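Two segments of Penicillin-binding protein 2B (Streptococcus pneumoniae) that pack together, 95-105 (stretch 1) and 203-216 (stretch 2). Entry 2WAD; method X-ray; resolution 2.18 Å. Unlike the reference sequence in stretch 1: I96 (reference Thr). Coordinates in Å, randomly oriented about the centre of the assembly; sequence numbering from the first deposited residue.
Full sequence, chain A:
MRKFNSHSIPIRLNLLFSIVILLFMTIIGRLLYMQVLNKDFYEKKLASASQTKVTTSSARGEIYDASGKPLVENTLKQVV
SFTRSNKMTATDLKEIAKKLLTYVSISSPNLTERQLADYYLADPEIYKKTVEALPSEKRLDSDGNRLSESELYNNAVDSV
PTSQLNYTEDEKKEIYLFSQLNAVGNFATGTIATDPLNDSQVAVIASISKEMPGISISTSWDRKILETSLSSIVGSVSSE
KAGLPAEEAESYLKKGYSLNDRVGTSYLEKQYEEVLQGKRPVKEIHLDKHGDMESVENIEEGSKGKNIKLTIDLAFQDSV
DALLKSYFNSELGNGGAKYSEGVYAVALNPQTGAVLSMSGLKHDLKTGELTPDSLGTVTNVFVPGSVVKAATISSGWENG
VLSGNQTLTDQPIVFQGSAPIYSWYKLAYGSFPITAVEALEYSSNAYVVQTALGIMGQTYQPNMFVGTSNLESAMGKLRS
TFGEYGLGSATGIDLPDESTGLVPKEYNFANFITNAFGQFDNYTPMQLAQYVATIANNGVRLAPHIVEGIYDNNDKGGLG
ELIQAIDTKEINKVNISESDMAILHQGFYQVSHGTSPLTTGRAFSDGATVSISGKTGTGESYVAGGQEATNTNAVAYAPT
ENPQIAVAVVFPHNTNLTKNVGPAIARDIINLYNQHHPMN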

# COMPACT_ATOMS: atom_id res chain seq x y z
N GLU A 95 12.57 28.35 -35.80
CA GLU A 95 13.95 28.84 -35.92
C GLU A 95 14.80 28.43 -34.72
O GLU A 95 15.96 28.06 -34.89
CB GLU A 95 14.04 30.35 -36.13
CG GLU A 95 13.24 30.92 -37.29
CD GLU A 95 13.72 30.47 -38.66
OE1 GLU A 95 14.93 30.24 -38.83
OE2 GLU A 95 12.89 30.38 -39.59
N ILE A 96 14.23 28.48 -33.52
CA ILE A 96 14.93 28.02 -32.32
C ILE A 96 15.15 26.50 -32.30
O ILE A 96 16.22 26.03 -31.85
CB ILE A 96 14.21 28.51 -31.06
CG1 ILE A 96 14.34 30.03 -30.94
CG2 ILE A 96 14.72 27.82 -29.78
CD1 ILE A 96 13.39 30.59 -29.89
N ALA A 97 14.17 25.75 -32.78
CA ALA A 97 14.26 24.28 -32.77
C ALA A 97 15.42 23.83 -33.64
O ALA A 97 16.21 23.01 -33.20
CB ALA A 97 12.97 23.65 -33.28
N LYS A 98 15.55 24.39 -34.84
CA LYS A 98 16.57 23.96 -35.78
C LYS A 98 17.99 24.50 -35.58
O LYS A 98 18.94 23.88 -36.05
CB LYS A 98 16.12 24.15 -37.23
CG LYS A 98 16.08 25.57 -37.70
CD LYS A 98 14.95 25.73 -38.70
CE LYS A 98 15.48 26.05 -40.07
NZ LYS A 98 14.91 27.36 -40.56
N LYS A 99 18.14 25.64 -34.90
CA LYS A 99 19.44 26.03 -34.33
C LYS A 99 19.85 25.02 -33.24
O LYS A 99 21.03 24.70 -33.07
CB LYS A 99 19.39 27.43 -33.70
CG LYS A 99 19.46 28.60 -34.66
CD LYS A 99 20.90 28.96 -35.01
CE LYS A 99 21.52 29.92 -34.02
NZ LYS A 99 22.81 30.42 -34.59
N LEU A 100 18.88 24.52 -32.49
CA LEU A 100 19.15 23.61 -31.39
C LEU A 100 19.55 22.23 -31.89
O LEU A 100 20.35 21.53 -31.27
CB LEU A 100 17.93 23.49 -30.46
CG LEU A 100 18.19 22.66 -29.20
CD1 LEU A 100 19.32 23.29 -28.42
CD2 LEU A 100 16.94 22.53 -28.33
N LEU A 101 18.97 21.82 -33.01
CA LEU A 101 19.26 20.49 -33.54
C LEU A 101 20.74 20.33 -33.89
O LEU A 101 21.26 19.21 -33.90
CB LEU A 101 18.39 20.18 -34.76
CG LEU A 101 18.50 18.76 -35.30
CD1 LEU A 101 18.34 17.72 -34.18
CD2 LEU A 101 17.52 18.54 -36.45
N THR A 102 21.43 21.42 -34.17
CA THR A 102 22.85 21.34 -34.45
C THR A 102 23.62 20.83 -33.23
O THR A 102 24.68 20.22 -33.38
CB THR A 102 23.43 22.67 -35.00
OG1 THR A 102 23.10 23.73 -34.10
CG2 THR A 102 22.81 23.01 -36.34
N TYR A 103 23.07 21.03 -32.04
CA TYR A 103 23.80 20.77 -30.80
C TYR A 103 23.36 19.50 -30.06
O TYR A 103 24.08 19.01 -29.20
CB TYR A 103 23.83 22.01 -29.88
CG TYR A 103 24.49 23.22 -30.55
CD1 TYR A 103 25.87 23.25 -30.75
CD2 TYR A 103 23.74 24.30 -31.00
CE1 TYR A 103 26.48 24.33 -31.36
CE2 TYR A 103 24.36 25.39 -31.62
CZ TYR A 103 25.73 25.40 -31.78
OH TYR A 103 26.41 26.42 -32.40
N VAL A 104 22.20 18.95 -30.41
CA VAL A 104 21.68 17.80 -29.70
C VAL A 104 21.37 16.70 -30.70
O VAL A 104 21.34 16.92 -31.91
CB VAL A 104 20.36 18.11 -28.91
CG1 VAL A 104 20.55 19.24 -27.91
CG2 VAL A 104 19.20 18.40 -29.87
N SER A 105 21.11 15.52 -30.13
CA SER A 105 20.77 14.31 -30.88
C SER A 105 19.33 13.90 -30.58
O SER A 105 18.93 13.75 -29.42
CB SER A 105 21.70 13.16 -30.48
OG SER A 105 22.77 13.06 -31.39
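Stretch 2 203-216: AVIASISKEMPGIS

Stretch 2 packs on stretch 1 through a mainly apolar contact, closed at its exposed margin by one salt bridge, and it buries 586 Å² counting both sides. Stretch 1 begins as part of a helix that starts earlier in the chain. Stretch 2 enters as the last part of another helix, passes through a 3-10 segment at S209 to E211, makes a type II turn from M212 to I215, and leaves as a strand.

The two segments run in opposite senses along the contact. The start of stretch 2 lies by the end of stretch 1, with the CA atoms of Y103 and I205 6.7 Å apart. The later part reaches back to the helix, where the CA atoms of I96 and M212 are 6.0 Å apart.

Y103 has the largest area covered by stretch 2. Its CB lies 3.7 Å from I205 CG1, and its CD1 lies 3.9 Å from V204 CG1. I208 CD1 sits over one face of the ring, 3.6 Å from the centroid of Y103, in a CH-pi contact. V104 CG1 adds a contact of 4.1 Å to I205 CD1.

M212 points toward the helix. Its SD is 3.9 Å from L100 CD1, and its CG is 4.1 Å from K99 CB. I96, which differs from the reference Thr, fits against the turn. Its CD1 is 4.1 Å from P213 CB, and its CG2 is 4.0 Å from I215 CG1. The turn is held by a hydrogen bond from I215 N to M212 O, 3.1 Å. G214 has a positive phi of 93°, where a CB would jam against the preceding carbonyl O.

K99 NZ donates a hydrogen bond to E211 OE1 at 3.1 Å. Opposite charges make this pair a salt bridge between two exposed side chains.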

# COMPACT_ATOMS: atom_id res chain seq x y z
N ALA A 203 28.61 21.67 -22.36
CA ALA A 203 29.35 22.92 -22.23
C ALA A 203 29.52 23.71 -23.52
O ALA A 203 29.91 24.87 -23.48
CB ALA A 203 30.71 22.70 -21.55
N VAL A 204 29.23 23.09 -24.66
CA VAL A 204 29.12 23.80 -25.94
C VAL A 204 27.78 24.54 -26.01
O VAL A 204 27.74 25.69 -26.45
CB VAL A 204 29.27 22.87 -27.16
CG1 VAL A 204 28.98 23.62 -28.44
CG2 VAL A 204 30.66 22.24 -27.22
N ILE A 205 26.69 23.90 -25.58
CA ILE A 205 25.39 24.59 -25.51
C ILE A 205 25.45 25.78 -24.56
O ILE A 205 24.97 26.88 -24.89
CB ILE A 205 24.23 23.66 -25.10
CG1 ILE A 205 23.97 22.63 -26.20
CG2 ILE A 205 22.95 24.48 -24.87
CD1 ILE A 205 23.30 21.38 -25.73
N ALA A 206 26.02 25.56 -23.38
CA ALA A 206 26.23 26.63 -22.41
C ALA A 206 26.98 27.82 -23.04
O ALA A 206 26.77 28.97 -22.65
CB ALA A 206 27.00 26.10 -21.19
N SER A 207 27.84 27.54 -24.01
CA SER A 207 28.66 28.58 -24.62
C SER A 207 27.99 29.36 -25.75
O SER A 207 28.43 30.47 -26.08
CB SER A 207 29.99 28.00 -25.10
OG SER A 207 29.81 27.31 -26.32
N ILE A 208 26.96 28.81 -26.38
CA ILE A 208 26.29 29.57 -27.43
C ILE A 208 24.80 29.78 -27.21
O ILE A 208 24.11 30.32 -28.09
CB ILE A 208 26.53 28.98 -28.85
CG1 ILE A 208 25.67 27.75 -29.12
CG2 ILE A 208 28.02 28.74 -29.14
CD1 ILE A 208 26.19 26.50 -28.54
N SER A 209 24.31 29.40 -26.03
CA SER A 209 22.89 29.44 -25.69
C SER A 209 22.28 30.83 -25.82
O SER A 209 21.10 30.98 -26.13
CB SER A 209 22.62 28.86 -24.30
OG SER A 209 23.36 29.54 -23.30
N LYS A 210 23.10 31.86 -25.61
CA LYS A 210 22.67 33.23 -25.88
C LYS A 210 22.15 33.47 -27.30
O LYS A 210 21.48 34.47 -27.56
CB LYS A 210 23.83 34.20 -25.62
CG LYS A 210 25.04 33.94 -26.51
CD LYS A 210 25.80 35.23 -26.83
CE LYS A 210 27.26 34.95 -27.17
NZ LYS A 210 27.97 34.33 -26.02
N GLU A 211 22.49 32.58 -28.24
CA GLU A 211 22.10 32.78 -29.64
C GLU A 211 20.65 32.38 -29.84
O GLU A 211 20.02 32.79 -30.82
CB GLU A 211 22.98 31.97 -30.57
CG GLU A 211 24.33 32.60 -30.90
CD GLU A 211 25.24 31.63 -31.64
OE1 GLU A 211 24.73 30.59 -32.13
OE2 GLU A 211 26.46 31.87 -31.71
N MET A 212 20.15 31.60 -28.88
CA MET A 212 18.80 31.02 -28.90
C MET A 212 17.91 31.56 -27.76
O MET A 212 18.05 31.14 -26.62
CB MET A 212 18.89 29.50 -28.74
CG MET A 212 19.61 28.76 -29.86
SD MET A 212 19.69 26.99 -29.49
CE MET A 212 21.06 26.89 -28.35
N PRO A 213 16.99 32.47 -28.08
CA PRO A 213 16.09 32.99 -27.05
C PRO A 213 15.40 31.92 -26.22
O PRO A 213 14.81 30.98 -26.77
CB PRO A 213 15.06 33.80 -27.86
CG PRO A 213 15.84 34.23 -29.07
CD PRO A 213 16.77 33.10 -29.39
N GLY A 214 15.49 32.05 -24.90
CA GLY A 214 14.73 31.18 -24.03
C GLY A 214 15.55 29.98 -23.61
O GLY A 214 15.28 29.37 -22.58
N ILE A 215 16.55 29.63 -24.42
CA ILE A 215 17.28 28.38 -24.18
C ILE A 215 18.46 28.54 -23.23
O ILE A 215 19.23 29.49 -23.32
CB ILE A 215 17.73 27.70 -25.49
CG1 ILE A 215 16.51 27.16 -26.24
CG2 ILE A 215 18.72 26.57 -25.17
CD1 ILE A 215 15.98 25.88 -25.62
N SER A 216 18.59 27.59 -22.31
CA SER A 216 19.71 27.63 -21.38
C SER A 216 19.93 26.22 -20.82
O SER A 216 19.06 25.36 -20.94
CB SER A 216 19.44 28.63 -20.25
OG SER A 216 18.71 28.02 -19.20